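Local coordinates for carbamate kinase (Aeropyrum pernix, PDB 2E9Y) that probably catalyses the reversible transfer of a phosphoryl group between ATP and carbamate, at the interface of chains A and B. Coordinates in Å, arbitrary orientation; residue numbers count along the deposited sequence, not the author numbering. Chains: chain A/B, Carbamate kinase.

Contact 1: the interface of chains A and B. Residues chain A 61-62, 65-66, 84, 88; chain B 62, 66, 76, 84.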
ATOM      1  N   TYR A  61      -5.878 -14.410   3.117  1.00 14.97           N
ATOM      2  CA  TYR A  61      -5.256 -14.970   1.921  1.00 13.53           C
ATOM      3  C   TYR A  61      -3.745 -14.767   1.977  1.00 12.95           C
ATOM      4  O   TYR A  61      -2.973 -15.700   1.739  1.00 12.86           O
ATOM      5  CB  TYR A  61      -5.822 -14.292   0.667  1.00 15.70           C
ATOM      6  CG  TYR A  61      -5.051 -14.581  -0.609  1.00 15.96           C
ATOM      7  CD1 TYR A  61      -5.174 -15.807  -1.262  1.00 16.90           C
ATOM      8  CD2 TYR A  61      -4.200 -13.625  -1.158  1.00 18.19           C
ATOM      9  CE1 TYR A  61      -4.465 -16.072  -2.438  1.00 20.21           C
ATOM     10  CE2 TYR A  61      -3.484 -13.876  -2.326  1.00 19.53           C
ATOM     11  CZ  TYR A  61      -3.622 -15.102  -2.965  1.00 21.45           C
ATOM     12  OH  TYR A  61      -2.931 -15.342  -4.131  1.00 24.34           O
ATOM     13  N   LEU A  62      -3.316 -13.545   2.284  1.00 12.20           N
ATOM     14  CA  LEU A  62      -1.889 -13.254   2.369  1.00 10.97           C
ATOM     15  C   LEU A  62      -1.208 -14.098   3.441  1.00 13.38           C
ATOM     16  O   LEU A  62      -0.112 -14.613   3.233  1.00 12.85           O
ATOM     17  CB  LEU A  62      -1.668 -11.771   2.661  1.00  9.96           C
ATOM     18  CG  LEU A  62      -2.104 -10.851   1.516  1.00 11.07           C
ATOM     19  CD1 LEU A  62      -1.883  -9.392   1.918  1.00 12.70           C
ATOM     20  CD2 LEU A  62      -1.288 -11.182   0.259  1.00 13.38           C
ATOM     21  N   ALA A  65      -0.744 -17.507   2.080  1.00 13.03           N
ATOM     22  CA  ALA A  65       0.277 -17.494   1.042  1.00 11.90           C
ATOM     23  C   ALA A  65       1.682 -17.554   1.627  1.00 12.33           C
ATOM     24  O   ALA A  65       2.494 -18.372   1.209  1.00 13.00           O
ATOM     25  CB  ALA A  65       0.129 -16.241   0.172  1.00 10.23           C
ATOM     26  N   PHE A  66       1.974 -16.697   2.604  1.00 12.78           N
ATOM     27  CA  PHE A  66       3.311 -16.700   3.185  1.00 12.28           C
ATOM     28  C   PHE A  66       3.584 -18.001   3.940  1.00 12.61           C
ATOM     29  O   PHE A  66       4.703 -18.515   3.921  1.00 12.29           O
ATOM     30  CB  PHE A  66       3.497 -15.485   4.108  1.00 15.51           C
ATOM     31  CG  PHE A  66       3.172 -14.167   3.448  1.00 15.75           C
ATOM     32  CD1 PHE A  66       3.442 -13.964   2.097  1.00 18.29           C
ATOM     33  CD2 PHE A  66       2.592 -13.138   4.179  1.00 19.15           C
ATOM     34  CE1 PHE A  66       3.133 -12.748   1.480  1.00 20.12           C
ATOM     35  CE2 PHE A  66       2.280 -11.918   3.574  1.00 18.11           C
ATOM     36  CZ  PHE A  66       2.550 -11.725   2.222  1.00 20.40           C
ATOM     37  N   MET A  84      -0.292  -4.275   3.182  1.00 11.30           N
ATOM     38  CA  MET A  84      -0.442  -4.767   1.821  1.00 11.85           C
ATOM     39  C   MET A  84      -1.899  -4.699   1.368  1.00 11.76           C
ATOM     40  O   MET A  84      -2.213  -4.297   0.255  1.00 10.49           O
ATOM     41  CB  MET A  84       0.050  -6.214   1.779  1.00 12.39           C
ATOM     42  CG  MET A  84       1.577  -6.313   1.748  1.00 14.66           C
ATOM     43  SD  MET A  84       2.147  -8.007   1.550  1.00 19.10           S
ATOM     44  CE  MET A  84       3.884  -7.727   1.921  1.00 20.06           C
ATOM     45  N   TRP A  88      -3.759  -3.096  -1.909  1.00 11.80           N
ATOM     46  CA  TRP A  88      -4.486  -4.031  -2.763  1.00 12.53           C
ATOM     47  C   TRP A  88      -5.941  -3.577  -2.936  1.00 12.94           C
ATOM     48  O   TRP A  88      -6.366  -3.244  -4.045  1.00 13.23           O
ATOM     49  CB  TRP A  88      -4.396  -5.432  -2.137  1.00 12.29           C
ATOM     50  CG  TRP A  88      -5.235  -6.531  -2.738  1.00 13.10           C
ATOM     51  CD1 TRP A  88      -6.025  -6.473  -3.856  1.00 15.89           C
ATOM     52  CD2 TRP A  88      -5.377  -7.859  -2.215  1.00 12.92           C
ATOM     53  NE1 TRP A  88      -6.655  -7.687  -4.053  1.00 16.91           N
ATOM     54  CE2 TRP A  88      -6.269  -8.553  -3.061  1.00 14.42           C
ATOM     55  CE3 TRP A  88      -4.831  -8.529  -1.109  1.00 15.39           C
ATOM     56  CZ2 TRP A  88      -6.632  -9.889  -2.834  1.00 14.08           C
ATOM     57  CZ3 TRP A  88      -5.192  -9.854  -0.885  1.00 15.83           C
ATOM     58  CH2 TRP A  88      -6.085 -10.519  -1.744  1.00 15.46           C
TER
ATOM     59  N   LEU B  62       6.424 -12.000  -3.238  1.00 11.71           N
ATOM     60  CA  LEU B  62       4.976 -12.120  -3.311  1.00 12.90           C
ATOM     61  C   LEU B  62       4.568 -13.157  -4.352  1.00 13.19           C
ATOM     62  O   LEU B  62       3.699 -13.992  -4.098  1.00 13.97           O
ATOM     63  CB  LEU B  62       4.336 -10.770  -3.638  1.00 11.91           C
ATOM     64  CG  LEU B  62       4.400  -9.740  -2.503  1.00 12.63           C
ATOM     65  CD1 LEU B  62       3.717  -8.458  -2.945  1.00 12.79           C
ATOM     66  CD2 LEU B  62       3.713 -10.292  -1.258  1.00 13.02           C
ATOM     67  N   PHE B  66       2.360 -16.532  -3.640  1.00 12.50           N
ATOM     68  CA  PHE B  66       1.096 -16.818  -4.307  1.00 13.82           C
ATOM     69  C   PHE B  66       1.154 -18.168  -5.011  1.00 15.02           C
ATOM     70  O   PHE B  66       0.185 -18.931  -4.985  1.00 15.20           O
ATOM     71  CB  PHE B  66       0.745 -15.741  -5.339  1.00 14.96           C
ATOM     72  CG  PHE B  66       0.612 -14.357  -4.766  1.00 16.85           C
ATOM     73  CD1 PHE B  66       0.230 -14.160  -3.444  1.00 18.91           C
ATOM     74  CD2 PHE B  66       0.858 -13.246  -5.564  1.00 22.68           C
ATOM     75  CE1 PHE B  66       0.099 -12.871  -2.924  1.00 21.18           C
ATOM     76  CE2 PHE B  66       0.728 -11.956  -5.052  1.00 20.64           C
ATOM     77  CZ  PHE B  66       0.349 -11.773  -3.732  1.00 19.82           C
ATOM     78  N   GLN B  76      -3.016 -13.576  -7.507  1.00 19.56           N
ATOM     79  CA  GLN B  76      -3.170 -12.153  -7.774  1.00 20.52           C
ATOM     80  C   GLN B  76      -2.272 -11.750  -8.934  1.00 19.42           C
ATOM     81  O   GLN B  76      -1.171 -12.281  -9.092  1.00 19.55           O
ATOM     82  CB  GLN B  76      -2.816 -11.335  -6.529  1.00 20.34           C
ATOM     83  CG  GLN B  76      -3.741 -11.590  -5.347  1.00 24.39           C
ATOM     84  CD  GLN B  76      -5.207 -11.403  -5.694  1.00 25.08           C
ATOM     85  OE1 GLN B  76      -5.610 -10.360  -6.212  1.00 28.13           O
ATOM     86  NE2 GLN B  76      -6.015 -12.416  -5.404  1.00 26.82           N
ATOM     87  N   MET B  84       0.944  -3.912  -3.718  1.00  9.71           N
ATOM     88  CA  MET B  84       1.221  -4.395  -2.372  1.00 10.10           C
ATOM     89  C   MET B  84       2.624  -4.000  -1.908  1.00 12.81           C
ATOM     90  O   MET B  84       2.807  -3.607  -0.750  1.00 11.92           O
ATOM     91  CB  MET B  84       1.053  -5.912  -2.301  1.00 12.53           C
ATOM     92  CG  MET B  84      -0.378  -6.378  -2.417  1.00 15.51           C
ATOM     93  SD  MET B  84      -0.410  -8.193  -2.343  1.00 21.05           S
ATOM     94  CE  MET B  84      -2.009  -8.576  -3.005  1.00 20.82           C
TER
HETATM   95  O   HOH W   1      -2.523 -18.366  -4.516  1.00 42.52           O
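A:Trp88 and B:Met84 meet in the helix-on-helix interface of the deposited pair, probably the dimer interface of this amino acid kinase family member, where helices 56-67 and 78-103 of chain A pack on helices 56-68 and 78-103 of chain B, with the loop residue B:Gln76 beside them. Apolar contacts come first. The methyl CE of B:Met84 lies over one face of the indole, near its rim, 3.4 Å from CE3 of A:Trp88; the methionine reaches it with an extended chain (chi2 179°, chi3 -162°). B:Gln76 stands by the benzo part of the same indole, its amide plane inclined 41° to the ring, with its CD 3.5 Å from CZ2 of A:Trp88. An alanine in place of A:Trp88 would probably leave the B:Met84 methyl and the B:Gln76 amide without their aromatic support and open a gap between the helices. Around the two-fold, the methionines A:Met84 and B:Met84 cross nearly at right angles, CG of the former 3.9 Å from the backbone O of the latter. Branch CD2 of B:Leu62 touches the ring of A:Phe66, 3.7 Å from CE1; in the twin contact, CD2 of A:Leu62 lies at the edge of the B:Phe66 ring, in its plane. Among aromatic and polar contacts, the side chains of A:Tyr61 and B:Phe66 cross at about a right angle, the phenol OH 3.4 Å from CD1 of B:Phe66. That hydroxyl also joins the chains through water 1, which lies 3.1 Å from OH of A:Tyr61 and 2.8 Å from the backbone O of B:Phe66.

Contact 2: the interface of chains A and B. Residues chain A 116, 174-175, 177-178; chain B 109.
B:Leu109 inserts its isobutyl group between A:Leu178 and the segment running through A:Val174 and A:Asp175, in a small patch of the interface between the two kinase subunits where a leucine side chain packs beside a salt-bridged pair. Its two methyls diverge towards different neighbours. CD1 is directed at the start of helix 176-185, lying 3.8 Å from CB of A:Asp177, so the methylene of this aspartate, and not its carboxylate, makes the near contact. The same methyl is 3.8 Å from CG of A:Leu178, whose side chain runs obliquely to that of B:Leu109 and also meets its CB. CD2 turns the other way, towards A:Arg116; the two side chains pass in opposite directions, with NH2 of the guanidinium 4.1 Å from CD2 of B:Leu109.

Within chain A, the arginine is held by A:Asp175 in a side-on salt bridge that probably fixes the rotation of both groups. Its chain bends at chi3 (-60°), bringing NE and NH2 to separate carboxylate oxygens. NH2 of A:Arg116 lies 3.0 Å from OD1 of A:Asp175, on the syn side and 27° out of the carboxylate plane. The guanidinium's NE bonds almost straight to OD2 of A:Asp175 (3.0 Å, 175° at H), and CG1 of A:Val174 lies over one face of the guanidinium near its rim. OD2 of A:Asp175 takes a further bond on its anti lone pair from the backbone N of A:Arg116, at 2.8 Å.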
ATOM      1  N   ARG A 116      -2.269   4.018  10.008  1.00 14.21           N
ATOM      2  CA  ARG A 116      -2.000   3.283  11.248  1.00 14.87           C
ATOM      3  C   ARG A 116      -2.982   3.698  12.344  1.00 16.33           C
ATOM      4  O   ARG A 116      -3.457   4.825  12.372  1.00 14.36           O
ATOM      5  CB  ARG A 116      -0.595   3.640  11.725  1.00 15.33           C
ATOM      6  CG  ARG A 116       0.542   3.106  10.841  1.00 13.27           C
ATOM      7  CD  ARG A 116       1.856   3.854  11.099  1.00 13.85           C
ATOM      8  NE  ARG A 116       1.651   5.276  10.811  1.00 14.73           N
ATOM      9  CZ  ARG A 116       2.635   6.163  11.083  1.00 15.26           C
ATOM     10  NH1 ARG A 116       3.795   5.790  11.607  1.00 16.87           N
ATOM     11  NH2 ARG A 116       2.424   7.460  10.800  1.00 16.01           N
ATOM     12  N   VAL A 174      -3.478   7.458  14.009  1.00 16.17           N
ATOM     13  CA  VAL A 174      -2.166   8.073  13.872  1.00 15.76           C
ATOM     14  C   VAL A 174      -2.041   8.985  12.656  1.00 15.16           C
ATOM     15  O   VAL A 174      -1.468  10.079  12.735  1.00 14.14           O
ATOM     16  CB  VAL A 174      -1.072   6.987  13.798  1.00 17.07           C
ATOM     17  CG1 VAL A 174       0.292   7.624  13.604  1.00 16.81           C
ATOM     18  CG2 VAL A 174      -1.092   6.152  15.077  1.00 15.97           C
ATOM     19  N   ASP A 175      -2.601   8.541  11.540  1.00 13.97           N
ATOM     20  CA  ASP A 175      -2.515   9.284  10.296  1.00 15.56           C
ATOM     21  C   ASP A 175      -3.699  10.189   9.985  1.00 16.29           C
ATOM     22  O   ASP A 175      -3.929  10.557   8.835  1.00 15.57           O
ATOM     23  CB  ASP A 175      -2.261   8.290   9.168  1.00 14.85           C
ATOM     24  CG  ASP A 175      -0.925   7.601   9.324  1.00 16.93           C
ATOM     25  OD1 ASP A 175       0.105   8.283   9.134  1.00 17.47           O
ATOM     26  OD2 ASP A 175      -0.902   6.400   9.665  1.00 16.32           O
ATOM     27  N   ASP A 177      -4.178  13.361  10.333  1.00 18.30           N
ATOM     28  CA  ASP A 177      -3.822  14.572   9.593  1.00 18.53           C
ATOM     29  C   ASP A 177      -3.650  14.351   8.089  1.00 18.96           C
ATOM     30  O   ASP A 177      -4.075  15.186   7.291  1.00 17.00           O
ATOM     31  CB  ASP A 177      -2.553  15.216  10.171  1.00 19.68           C
ATOM     32  CG  ASP A 177      -2.790  15.856  11.533  1.00 24.65           C
ATOM     33  OD1 ASP A 177      -3.964  16.059  11.900  1.00 25.61           O
ATOM     34  OD2 ASP A 177      -1.803  16.170  12.232  1.00 26.49           O
ATOM     35  N   LEU A 178      -3.029  13.240   7.689  1.00 17.09           N
ATOM     36  CA  LEU A 178      -2.851  12.967   6.264  1.00 17.71           C
ATOM     37  C   LEU A 178      -4.207  12.715   5.624  1.00 17.50           C
ATOM     38  O   LEU A 178      -4.447  13.091   4.481  1.00 18.05           O
ATOM     39  CB  LEU A 178      -1.952  11.748   6.043  1.00 18.07           C
ATOM     40  CG  LEU A 178      -0.467  11.955   6.335  1.00 18.87           C
ATOM     41  CD1 LEU A 178       0.273  10.632   6.165  1.00 20.16           C
ATOM     42  CD2 LEU A 178       0.100  13.017   5.400  1.00 20.38           C
TER
ATOM     43  N   LEU B 109       4.367  13.956   9.330  1.00 27.63           N
ATOM     44  CA  LEU B 109       3.912  12.664   8.838  1.00 25.50           C
ATOM     45  C   LEU B 109       4.419  12.506   7.412  1.00 24.91           C
ATOM     46  O   LEU B 109       4.536  13.485   6.669  1.00 24.83           O
ATOM     47  CB  LEU B 109       2.380  12.578   8.862  1.00 25.46           C
ATOM     48  CG  LEU B 109       1.695  12.666  10.231  1.00 27.93           C
ATOM     49  CD1 LEU B 109       0.185  12.640  10.042  1.00 29.16           C
ATOM     50  CD2 LEU B 109       2.141  11.508  11.115  1.00 26.63           C
TER

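Contact 3: the interface of chains A and B. Residues chain A 25, 28-29, 88, 91-92; chain B 76, 79-80.
With chi1 at 92°, the side chain of B:Tyr79 carries its phenol against A:Leu91 and A:Leu92, while A:Leu91, whose CG is anti to the backbone N (chi1 174°), extends branch CD2 to the tyrosine. These residues belong to helix 78-103 of either chain, part of the amino acid kinase fold, and their packing joins the two subunits. CD2 of A:Leu91 sits at the edge of the phenol ring and in its plane, 3.9 Å from CE1 of B:Tyr79. A:Leu92 approaches at about a right angle, placing CD2 3.5 Å from the tyrosine OH, so apolar groups of chain A meet both the rim and the hydroxyl end of this ring.

Next along the helix, B:Ile80 uses its CG2 methyl in a CH-pi contact over the five-membered ring of A:Trp88, 3.7 Å from CD1 of A:Trp88 and 3.9 Å from the ring centroid. A polar contribution comes from A:Gln28 of helix 25-44. It gives a weak hydrogen bond from NE2 to OE1 of B:Gln76 (3.2 Å), their amide planes 61° apart. OE1 of A:Gln28 weakly accepts from the indole NE1 of A:Trp88 at 3.0 Å, a link that may help orient the glutamine amide towards chain B.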
ATOM      1  N   VAL A  25      -8.924 -11.768  -8.547  1.00 49.29           N
ATOM      2  CA  VAL A  25      -8.948 -10.444  -9.153  1.00 49.74           C
ATOM      3  C   VAL A  25     -10.254 -10.193  -9.903  1.00 50.34           C
ATOM      4  O   VAL A  25     -10.757  -9.069  -9.925  1.00 50.49           O
ATOM      5  CB  VAL A  25      -7.755 -10.247 -10.119  1.00 49.99           C
ATOM      6  CG1 VAL A  25      -7.863 -11.209 -11.288  1.00 50.40           C
ATOM      7  CG2 VAL A  25      -7.708  -8.803 -10.598  1.00 49.94           C
ATOM      8  N   GLN A  28     -13.332  -9.563  -7.203  1.00 39.95           N
ATOM      9  CA  GLN A  28     -13.198  -8.251  -6.585  1.00 38.42           C
ATOM     10  C   GLN A  28     -13.453  -7.082  -7.528  1.00 37.37           C
ATOM     11  O   GLN A  28     -14.179  -6.152  -7.179  1.00 36.65           O
ATOM     12  CB  GLN A  28     -11.816  -8.111  -5.935  1.00 37.96           C
ATOM     13  CG  GLN A  28     -10.669  -8.675  -6.747  1.00 39.81           C
ATOM     14  CD  GLN A  28      -9.369  -8.689  -5.967  1.00 40.00           C
ATOM     15  OE1 GLN A  28      -9.376  -8.825  -4.745  1.00 39.61           O
ATOM     16  NE2 GLN A  28      -8.246  -8.564  -6.671  1.00 41.04           N
ATOM     17  N   THR A  29     -12.871  -7.123  -8.723  1.00 35.99           N
ATOM     18  CA  THR A  29     -13.063  -6.035  -9.676  1.00 35.28           C
ATOM     19  C   THR A  29     -14.542  -5.796  -9.982  1.00 34.01           C
ATOM     20  O   THR A  29     -14.969  -4.654 -10.149  1.00 34.81           O
ATOM     21  CB  THR A  29     -12.299  -6.301 -10.991  1.00 35.87           C
ATOM     22  OG1 THR A  29     -12.666  -7.585 -11.512  1.00 35.69           O
ATOM     23  CG2 THR A  29     -10.790  -6.259 -10.746  1.00 34.57           C
ATOM     24  N   TRP A  88      -3.759  -3.096  -1.909  1.00 11.80           N
ATOM     25  CA  TRP A  88      -4.486  -4.031  -2.763  1.00 12.53           C
ATOM     26  C   TRP A  88      -5.941  -3.577  -2.936  1.00 12.94           C
ATOM     27  O   TRP A  88      -6.366  -3.244  -4.045  1.00 13.23           O
ATOM     28  CB  TRP A  88      -4.396  -5.432  -2.137  1.00 12.29           C
ATOM     29  CG  TRP A  88      -5.235  -6.531  -2.738  1.00 13.10           C
ATOM     30  CD1 TRP A  88      -6.025  -6.473  -3.856  1.00 15.89           C
ATOM     31  CD2 TRP A  88      -5.377  -7.859  -2.215  1.00 12.92           C
ATOM     32  NE1 TRP A  88      -6.655  -7.687  -4.053  1.00 16.91           N
ATOM     33  CE2 TRP A  88      -6.269  -8.553  -3.061  1.00 14.42           C
ATOM     34  CE3 TRP A  88      -4.831  -8.529  -1.109  1.00 15.39           C
ATOM     35  CZ2 TRP A  88      -6.632  -9.889  -2.834  1.00 14.08           C
ATOM     36  CZ3 TRP A  88      -5.192  -9.854  -0.885  1.00 15.83           C
ATOM     37  CH2 TRP A  88      -6.085 -10.519  -1.744  1.00 15.46           C
ATOM     38  N   LEU A  91      -6.286   0.283  -4.086  1.00 13.27           N
ATOM     39  CA  LEU A  91      -6.072   0.520  -5.510  1.00 14.60           C
ATOM     40  C   LEU A  91      -7.303   0.102  -6.320  1.00 15.12           C
ATOM     41  O   LEU A  91      -7.705   0.796  -7.255  1.00 15.81           O
ATOM     42  CB  LEU A  91      -4.847  -0.248  -6.011  1.00 13.85           C
ATOM     43  CG  LEU A  91      -4.643  -0.154  -7.528  1.00 13.97           C
ATOM     44  CD1 LEU A  91      -4.467   1.307  -7.929  1.00 16.04           C
ATOM     45  CD2 LEU A  91      -3.437  -0.981  -7.948  1.00 16.00           C
ATOM     46  N   LEU A  92      -7.901  -1.029  -5.964  1.00 15.79           N
ATOM     47  CA  LEU A  92      -9.084  -1.498  -6.675  1.00 16.78           C
ATOM     48  C   LEU A  92     -10.203  -0.453  -6.616  1.00 17.34           C
ATOM     49  O   LEU A  92     -10.809  -0.125  -7.640  1.00 18.64           O
ATOM     50  CB  LEU A  92      -9.567  -2.832  -6.091  1.00 16.74           C
ATOM     51  CG  LEU A  92      -8.689  -4.049  -6.409  1.00 19.64           C
ATOM     52  CD1 LEU A  92      -9.228  -5.270  -5.690  1.00 20.59           C
ATOM     53  CD2 LEU A  92      -8.660  -4.287  -7.918  1.00 20.10           C
TER
ATOM     54  N   GLN B  76      -3.016 -13.576  -7.507  1.00 19.56           N
ATOM     55  CA  GLN B  76      -3.170 -12.153  -7.774  1.00 20.52           C
ATOM     56  C   GLN B  76      -2.272 -11.750  -8.934  1.00 19.42           C
ATOM     57  O   GLN B  76      -1.171 -12.281  -9.092  1.00 19.55           O
ATOM     58  CB  GLN B  76      -2.816 -11.335  -6.529  1.00 20.34           C
ATOM     59  CG  GLN B  76      -3.741 -11.590  -5.347  1.00 24.39           C
ATOM     60  CD  GLN B  76      -5.207 -11.403  -5.694  1.00 25.08           C
ATOM     61  OE1 GLN B  76      -5.610 -10.360  -6.212  1.00 28.13           O
ATOM     62  NE2 GLN B  76      -6.015 -12.416  -5.404  1.00 26.82           N
ATOM     63  N   TYR B  79       0.194  -6.601 -11.226  1.00 14.62           N
ATOM     64  CA  TYR B  79      -0.099  -5.209 -10.908  1.00 15.27           C
ATOM     65  C   TYR B  79      -0.533  -5.040  -9.452  1.00 14.28           C
ATOM     66  O   TYR B  79      -0.202  -4.044  -8.807  1.00 12.40           O
ATOM     67  CB  TYR B  79      -1.138  -4.653 -11.895  1.00 15.97           C
ATOM     68  CG  TYR B  79      -2.602  -4.756 -11.515  1.00 17.54           C
ATOM     69  CD1 TYR B  79      -3.185  -3.813 -10.672  1.00 17.93           C
ATOM     70  CD2 TYR B  79      -3.428  -5.722 -12.091  1.00 19.77           C
ATOM     71  CE1 TYR B  79      -4.550  -3.810 -10.418  1.00 22.38           C
ATOM     72  CE2 TYR B  79      -4.803  -5.732 -11.844  1.00 23.62           C
ATOM     73  CZ  TYR B  79      -5.356  -4.768 -11.011  1.00 24.41           C
ATOM     74  OH  TYR B  79      -6.716  -4.731 -10.791  1.00 25.84           O
ATOM     75  N   ILE B  80      -1.240  -6.033  -8.924  1.00 12.09           N
ATOM     76  CA  ILE B  80      -1.684  -5.991  -7.537  1.00 12.35           C
ATOM     77  C   ILE B  80      -0.487  -6.269  -6.614  1.00 11.72           C
ATOM     78  O   ILE B  80      -0.360  -5.662  -5.548  1.00 12.73           O
ATOM     79  CB  ILE B  80      -2.830  -7.011  -7.310  1.00 13.22           C
ATOM     80  CG1 ILE B  80      -4.122  -6.470  -7.938  1.00 15.35           C
ATOM     81  CG2 ILE B  80      -3.038  -7.268  -5.825  1.00 15.56           C
ATOM     82  CD1 ILE B  80      -4.597  -5.164  -7.337  1.00 18.62           C
TER

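Contact 1 and contact 3 are neighbouring parts of one surface: the centres of their C-alpha atoms are about 11 Å apart, and they share A:Trp88 and B:Gln76. Helix 78-103 supplies residues from both chains to each, continuing the association from the paired helices 56-67 of chain A and 56-68 of chain B towards helix 25-44. The C-alpha centre of contact 2 lies about 24 Å from those of contact 1 and contact 3, using the start of helix 176-185 and a loop residue of the partner. Because the interface is two-fold symmetric, every contact recurs with the chains exchanged. This spread is consistent with a stable dimer, although the coordinates alone do not establish the state in solution.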